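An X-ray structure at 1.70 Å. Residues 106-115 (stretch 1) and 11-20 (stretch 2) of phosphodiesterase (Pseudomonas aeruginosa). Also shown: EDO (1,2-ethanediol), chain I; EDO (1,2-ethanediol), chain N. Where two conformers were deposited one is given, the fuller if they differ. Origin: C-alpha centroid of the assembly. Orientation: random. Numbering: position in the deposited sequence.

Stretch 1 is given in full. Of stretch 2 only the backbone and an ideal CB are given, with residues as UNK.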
ATOM      1  N   ARG A 106       1.126 -14.534   2.205  1.00  7.20           N
ATOM      2  CA  ARG A 106       0.291 -13.836   1.231  1.00  5.69           C
ATOM      3  C   ARG A 106      -0.932 -14.634   0.825  1.00  7.33           C
ATOM      4  O   ARG A 106      -2.057 -14.119   0.814  1.00 11.93           O
ATOM      5  CB  ARG A 106       1.112 -13.480  -0.007  1.00 10.15           C
ATOM      6  CG  ARG A 106       2.206 -12.474   0.303  1.00  6.65           C
ATOM      7  CD  ARG A 106       3.174 -12.329  -0.851  1.00  6.58           C
ATOM      8  NE  ARG A 106       4.362 -11.567  -0.463  1.00  8.33           N
ATOM      9  CZ  ARG A 106       5.382 -11.321  -1.277  1.00 12.35           C
ATOM     10  NH1 ARG A 106       5.344 -11.760  -2.529  1.00 10.66           N
ATOM     11  NH2 ARG A 106       6.440 -10.642  -0.846  1.00  9.75           N
ATOM     12  N   ILE A 107      -0.707 -15.895   0.482  1.00  7.15           N
ATOM     13  CA  ILE A 107      -1.789 -16.744   0.010  1.00  4.87           C
ATOM     14  C   ILE A 107      -2.814 -16.974   1.115  1.00 10.24           C
ATOM     15  O   ILE A 107      -4.019 -16.821   0.897  1.00  7.05           O
ATOM     16  CB  ILE A 107      -1.242 -18.064  -0.571  1.00  7.33           C
ATOM     17  CG1 ILE A 107      -0.435 -17.764  -1.840  1.00  6.36           C
ATOM     18  CG2 ILE A 107      -2.382 -19.047  -0.853  1.00  8.10           C
ATOM     19  CD1 ILE A 107       0.358 -18.934  -2.378  1.00 13.41           C
ATOM     20  N   THR A 108      -2.341 -17.307   2.310  1.00  8.65           N
ATOM     21  CA  THR A 108      -3.255 -17.498   3.436  1.00  8.85           C
ATOM     22  C   THR A 108      -4.055 -16.225   3.715  1.00  9.43           C
ATOM     23  O   THR A 108      -5.249 -16.276   3.987  1.00  8.99           O
ATOM     24  CB  THR A 108      -2.510 -17.922   4.711  1.00 11.60           C
ATOM     25  OG1 THR A 108      -1.861 -19.181   4.489  1.00 15.24           O
ATOM     26  CG2 THR A 108      -3.477 -18.055   5.877  1.00 11.76           C
ATOM     27  N   ALA A 109      -3.382 -15.084   3.659  1.00  8.65           N
ATOM     28  CA  ALA A 109      -4.033 -13.814   3.927  1.00  6.99           C
ATOM     29  C   ALA A 109      -5.193 -13.590   2.959  1.00 13.08           C
ATOM     30  O   ALA A 109      -6.267 -13.167   3.366  1.00 11.50           O
ATOM     31  CB  ALA A 109      -3.022 -12.674   3.836  1.00  5.83           C
HETATM   32  N   MSE A 110      -4.977 -13.890   1.682  1.00  7.59           N
HETATM   33  CA  MSE A 110      -6.021 -13.693   0.685  1.00  9.08           C
HETATM   34  C   MSE A 110      -7.145 -14.716   0.837  1.00 10.67           C
HETATM   35  O   MSE A 110      -8.314 -14.369   0.738  1.00  9.59           O
HETATM   36  CB  MSE A 110      -5.456 -13.744  -0.731  1.00 10.42           C
HETATM   37  CG  MSE A 110      -6.520 -13.584  -1.802  1.00 10.02           C
HETATM   38 SE   MSE A 110      -7.367 -11.816  -1.740  1.00 21.87          SE
HETATM   39  CE  MSE A 110      -5.968 -10.877  -2.736  1.00 14.38           C
ATOM     40  N   ASN A 111      -6.802 -15.975   1.076  1.00 10.63           N
ATOM     41  CA  ASN A 111      -7.844 -16.986   1.260  1.00  7.22           C
ATOM     42  C   ASN A 111      -8.709 -16.703   2.476  1.00 12.30           C
ATOM     43  O   ASN A 111      -9.926 -16.904   2.445  1.00 13.92           O
ATOM     44  CB  ASN A 111      -7.250 -18.391   1.327  1.00  7.01           C
ATOM     45  CG  ASN A 111      -6.737 -18.862  -0.016  1.00  7.14           C
ATOM     46  OD1 ASN A 111      -7.203 -18.411  -1.059  1.00  9.31           O
ATOM     47  ND2 ASN A 111      -5.768 -19.778   0.005  1.00  9.15           N
ATOM     48  N   ARG A 112      -8.084 -16.220   3.544  1.00  8.89           N
ATOM     49  CA  ARG A 112      -8.828 -15.843   4.740  1.00  9.17           C
ATOM     50  C   ARG A 112      -9.772 -14.691   4.416  1.00 11.53           C
ATOM     51  O   ARG A 112     -10.946 -14.711   4.791  1.00 12.25           O
ATOM     52  CB  ARG A 112      -7.879 -15.462   5.884  1.00  9.81           C
ATOM     53  CG  ARG A 112      -8.545 -15.441   7.255  1.00 17.50           C
ATOM     54  CD  ARG A 112      -7.622 -14.914   8.355  1.00 10.66           C
ATOM     55  NE  ARG A 112      -6.346 -15.630   8.433  1.00 11.75           N
ATOM     56  CZ  ARG A 112      -6.179 -16.835   8.978  1.00 12.91           C
ATOM     57  NH1 ARG A 112      -7.215 -17.497   9.481  1.00 18.22           N
ATOM     58  NH2 ARG A 112      -4.976 -17.390   8.996  1.00 14.58           N
ATOM     59  N   ALA A 113      -9.252 -13.690   3.708  1.00  9.27           N
ATOM     60  CA  ALA A 113     -10.051 -12.546   3.304  1.00  5.49           C
ATOM     61  C   ALA A 113     -11.224 -12.940   2.404  1.00  6.95           C
ATOM     62  O   ALA A 113     -12.274 -12.298   2.434  1.00 10.54           O
ATOM     63  CB  ALA A 113      -9.167 -11.477   2.604  1.00  6.79           C
ATOM     64  N   GLN A 114     -11.055 -13.996   1.614  1.00  6.15           N
ATOM     65  CA  GLN A 114     -12.082 -14.365   0.643  1.00 11.25           C
ATOM     66  C   GLN A 114     -12.985 -15.489   1.140  1.00 12.35           C
ATOM     67  O   GLN A 114     -13.806 -16.006   0.390  1.00 12.43           O
ATOM     68  CB  GLN A 114     -11.454 -14.704  -0.717  1.00 13.52           C
ATOM     69  CG  GLN A 114     -10.722 -13.508  -1.320  1.00  5.25           C
ATOM     70  CD  GLN A 114     -10.363 -13.672  -2.789  1.00  6.99           C
ATOM     71  OE1 GLN A 114      -9.782 -14.678  -3.199  1.00 10.67           O
ATOM     72  NE2 GLN A 114     -10.697 -12.667  -3.584  1.00  9.31           N
ATOM     73  N   ASN A 115     -12.842 -15.844   2.413  1.00 11.86           N
ATOM     74  CA  ASN A 115     -13.676 -16.884   3.004  1.00 11.30           C
ATOM     75  C   ASN A 115     -15.017 -16.314   3.451  1.00 10.16           C
ATOM     76  O   ASN A 115     -15.315 -16.246   4.644  1.00 13.37           O
ATOM     77  CB  ASN A 115     -12.958 -17.544   4.180  1.00 12.14           C
ATOM     78  CG  ASN A 115     -13.636 -18.823   4.634  1.00 30.85           C
ATOM     79  OD1 ASN A 115     -14.528 -19.341   3.958  1.00 21.83           O
ATOM     80  ND2 ASN A 115     -13.216 -19.337   5.782  1.00 22.97           N
ATOM     81  N   UNK A  11       5.892 -17.963  -5.844  1.00  9.53           N
ATOM     82  CA  UNK A  11       5.334 -18.769  -6.918  1.00  7.05           C
ATOM     83  C   UNK A  11       3.886 -19.107  -6.597  1.00 11.13           C
ATOM     84  O   UNK A  11       3.604 -19.748  -5.587  1.00 14.75           O
ATOM     85  CB  UNK A  11       6.155 -20.043  -7.129  1.00  7.05           C
ATOM     86  N   UNK A  12       2.963 -18.685  -7.451  1.00  9.33           N
ATOM     87  CA  UNK A  12       1.557 -18.941  -7.183  1.00  7.10           C
ATOM     88  C   UNK A  12       0.757 -19.250  -8.441  1.00  7.42           C
ATOM     89  O   UNK A  12       1.088 -18.795  -9.536  1.00 12.88           O
ATOM     90  CB  UNK A  12       0.941 -17.737  -6.468  1.00  7.10           C
ATOM     91  N   UNK A  13      -0.306 -20.025  -8.264  1.00 12.07           N
ATOM     92  CA  UNK A  13      -1.203 -20.367  -9.352  1.00 10.42           C
ATOM     93  C   UNK A  13      -2.650 -20.280  -8.910  1.00  6.56           C
ATOM     94  O   UNK A  13      -2.933 -20.148  -7.721  1.00 10.14           O
ATOM     95  CB  UNK A  13      -0.894 -21.769  -9.880  1.00 10.42           C
ATOM     96  N   UNK A  14      -3.568 -20.344  -9.871  1.00 10.11           N
ATOM     97  CA  UNK A  14      -4.995 -20.229  -9.582  1.00 12.67           C
ATOM     98  C   UNK A  14      -5.430 -21.176  -8.472  1.00 11.05           C
ATOM     99  O   UNK A  14      -6.246 -20.822  -7.620  1.00 10.58           O
ATOM    100  CB  UNK A  14      -5.812 -20.504 -10.846  1.00 12.67           C
ATOM    101  N   UNK A  15      -4.890 -22.389  -8.505  1.00 12.46           N
ATOM    102  CA  UNK A  15      -5.256 -23.432  -7.566  1.00 10.57           C
ATOM    103  C   UNK A  15      -4.842 -23.172  -6.134  1.00 14.35           C
ATOM    104  O   UNK A  15      -5.241 -23.901  -5.235  1.00 12.45           O
ATOM    105  CB  UNK A  15      -4.647 -24.759  -8.024  1.00 10.57           C
ATOM    106  N   UNK A  16      -4.042 -22.134  -5.909  1.00 13.05           N
ATOM    107  CA  UNK A  16      -3.686 -21.753  -4.545  1.00 10.79           C
ATOM    108  C   UNK A  16      -4.818 -21.027  -3.830  1.00 10.00           C
ATOM    109  O   UNK A  16      -4.791 -20.874  -2.607  1.00 11.38           O
ATOM    110  CB  UNK A  16      -2.437 -20.869  -4.559  1.00 10.79           C
ATOM    111  N   UNK A  17      -5.820 -20.599  -4.591  1.00  9.83           N
ATOM    112  CA  UNK A  17      -6.843 -19.718  -4.044  1.00 10.65           C
ATOM    113  C   UNK A  17      -8.206 -20.372  -3.900  1.00  9.82           C
ATOM    114  O   UNK A  17      -8.783 -20.857  -4.863  1.00 11.58           O
ATOM    115  CB  UNK A  17      -6.974 -18.476  -4.928  1.00 10.65           C
ATOM    116  N   UNK A  18      -8.693 -20.375  -2.665  1.00  9.33           N
ATOM    117  CA  UNK A  18      -9.918 -21.081  -2.304  0.62 10.83           C
ATOM    118  C   UNK A  18     -11.118 -20.659  -3.146  1.00 14.93           C
ATOM    119  O   UNK A  18     -11.972 -21.476  -3.483  1.00 12.01           O
ATOM    120  CB  UNK A  18     -10.228 -20.853  -0.823  0.62 10.83           C
ATOM    121  N   UNK A  19     -11.186 -19.375  -3.484  1.00 12.73           N
ATOM    122  CA  UNK A  19     -12.325 -18.885  -4.254  1.00  8.68           C
ATOM    123  C   UNK A  19     -12.337 -19.470  -5.661  1.00  8.44           C
ATOM    124  O   UNK A  19     -13.386 -19.862  -6.174  1.00 14.56           O
ATOM    125  CB  UNK A  19     -12.301 -17.357  -4.323  1.00  8.68           C
ATOM    126  N   UNK A  20     -11.166 -19.520  -6.284  1.00  8.91           N
ATOM    127  CA  UNK A  20     -11.021 -20.147  -7.583  1.00  7.91           C
ATOM    128  C   UNK A  20     -11.417 -21.617  -7.494  1.00 15.66           C
ATOM    129  O   UNK A  20     -12.178 -22.112  -8.328  1.00 13.32           O
ATOM    130  CB  UNK A  20      -9.587 -20.001  -8.097  1.00  7.91           C
TER
HETATM  131  C1  EDO I 308      -2.367 -20.867 -13.187  1.00 27.68           C
HETATM  132  O1  EDO I 308      -3.114 -21.773 -12.364  1.00 19.01           O
HETATM  133  C2  EDO I 308      -2.327 -19.502 -12.512  1.00 23.82           C
HETATM  134  O2  EDO I 308      -1.682 -18.539 -13.354  1.00 28.66           O
HETATM  135  C1  EDO N 313     -14.217 -20.122   0.682  1.00 47.89           C
HETATM  136  O1  EDO N 313     -15.609 -20.257   0.376  1.00 73.31           O
HETATM  137  C2  EDO N 313     -13.458 -19.769  -0.591  1.00 28.93           C
HETATM  138  O2  EDO N 313     -13.888 -18.490  -1.072  1.00 34.21           O

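Stretch 1 is a helix over residues 106-113, and it offers stretch 2 one face, on which I107, M110 and N111, with Q114 just past the helix end, direct their CA-to-CB bonds toward stretch 2.

At position 11 the CA-to-CB bond points away and the ideal CB has nothing of stretch 1 within 5.5 Å, so almost any side chain would fit. The residue is V11, chi1 t, which takes no part in the contact.

Position 12 is extended (phi/psi -143/152) and points toward the helix, its ideal CB 4.3 Å from I107 CD1. The methyl invites a small or apolar side chain. A12 supplies the minimum, an apolar contact between A12 CB and I107 CD1 at 4.3 Å.

At position 13 the ideal CB points away into free space, and phi/psi of -137/169 is open to most residues; stretch 1 therefore does not dictate the choice. The residue is G13, whose backbone N and O both serve the turn that follows.

Positions 14 and 15 belong to a short 3-10 segment beyond the reach of stretch 1, where polar or small residues would do equally well. Q14 binds a 1,2-ethanediol (chain I), its N donating to O1 at 2.9 Å and its OE1 accepting from the same O1 at 2.9 Å. G15 follows.

Position 16 points toward stretch 1, with its ideal CB 4.0 Å from I107 CD1. An apolar side chain could extend that contact, while a short acceptor could turn back to the free N-H of position 13. The residue is D16, chi1 m: OD2 accepts from G13 N at 2.9 Å and so braces the turn. D16 CG still lies 4.0 Å from I107 CD1. Whatever the side chain, the carbonyl here is engaged, because N111 ND2 donates to D16 O at 3.0 Å in a nearly straight bond.

Position 17 leaves the 3-10 segment at phi/psi -111/122 and occupies the N-cap position. Its CA-to-CB bond runs sideways, so a long apolar or aromatic side chain could lie along the helix beside I107 and M110. F17, chi1 m, does this: CE2 is 4.2 Å from I107 CG1 and CD2 is 4.2 Å from M110 CG.

Position 18 begins the helix, pointing toward N111, with its ideal CB 3.9 Å from N111 OD1. A small or polar residue suits such a place. S18 has its OG 3.5 Å from N111 CG, but the firm link is from the backbone: S18 N donates to N111 OD1 at 2.9 Å. The amide of N111 thus reads the main chain on both sides of F17.

Position 19 points toward Q114, its ideal CB 3.8 Å from Q114 OE1, which favours a small side chain. The residue is A19. Water 1 accepts from A19 N and donates to both N111 OD1 (2.9 Å) and Q114 OE1 (2.7 Å).

At position 20 nothing of stretch 1 is near, leaving room for a large residue; Y20, chi1 t, leads its ring away.

Stretch 2, residues 11-20: VAGQGDFSAY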
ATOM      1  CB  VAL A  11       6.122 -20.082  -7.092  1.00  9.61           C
ATOM      2  CG1 VAL A  11       5.423 -20.986  -8.110  1.00 14.49           C
ATOM      3  CG2 VAL A  11       7.553 -19.786  -7.507  1.00 10.54           C
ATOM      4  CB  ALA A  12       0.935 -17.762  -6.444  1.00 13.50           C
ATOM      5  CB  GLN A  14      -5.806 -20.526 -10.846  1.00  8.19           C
ATOM      6  CG  GLN A  14      -5.734 -19.438 -11.905  1.00  8.50           C
ATOM      7  CD  GLN A  14      -6.082 -19.967 -13.286  1.00 13.26           C
ATOM      8  OE1 GLN A  14      -5.410 -20.865 -13.805  1.00 21.24           O
ATOM      9  NE2 GLN A  14      -7.134 -19.420 -13.890  1.00 14.19           N
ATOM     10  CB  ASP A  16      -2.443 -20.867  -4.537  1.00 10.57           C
ATOM     11  CG  ASP A  16      -1.178 -21.650  -4.804  1.00 10.00           C
ATOM     12  OD1 ASP A  16      -1.013 -22.721  -4.185  1.00 22.95           O
ATOM     13  OD2 ASP A  16      -0.351 -21.184  -5.616  1.00 12.24           O
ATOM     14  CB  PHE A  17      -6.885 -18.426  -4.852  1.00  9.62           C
ATOM     15  CG  PHE A  17      -5.557 -17.743  -4.900  1.00  9.97           C
ATOM     16  CD1 PHE A  17      -4.725 -17.886  -5.998  1.00 12.12           C
ATOM     17  CD2 PHE A  17      -5.105 -17.016  -3.811  1.00 12.31           C
ATOM     18  CE1 PHE A  17      -3.477 -17.283  -6.024  1.00 10.21           C
ATOM     19  CE2 PHE A  17      -3.865 -16.419  -3.831  1.00 11.18           C
ATOM     20  CZ  PHE A  17      -3.050 -16.551  -4.935  1.00 11.08           C
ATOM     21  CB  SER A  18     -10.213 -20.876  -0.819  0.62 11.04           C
ATOM     22  OG  SER A  18      -9.134 -21.348  -0.028  0.62 14.04           O
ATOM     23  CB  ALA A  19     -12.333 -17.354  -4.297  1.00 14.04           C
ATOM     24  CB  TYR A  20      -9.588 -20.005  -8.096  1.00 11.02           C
ATOM     25  CG  TYR A  20      -9.296 -20.885  -9.282  1.00 13.16           C
ATOM     26  CD1 TYR A  20      -9.531 -20.441 -10.580  1.00  9.19           C
ATOM     27  CD2 TYR A  20      -8.801 -22.171  -9.103  1.00  7.42           C
ATOM     28  CE1 TYR A  20      -9.270 -21.248 -11.665  1.00  9.76           C
ATOM     29  CE2 TYR A  20      -8.538 -22.991 -10.184  1.00 10.87           C
ATOM     30  CZ  TYR A  20      -8.779 -22.528 -11.459  1.00 16.90           C
ATOM     31  OH  TYR A  20      -8.515 -23.354 -12.522  1.00 18.57           O
TER
HETATM   32  O   HOH W   1      -9.474 -17.233  -2.444  1.00 10.45           O
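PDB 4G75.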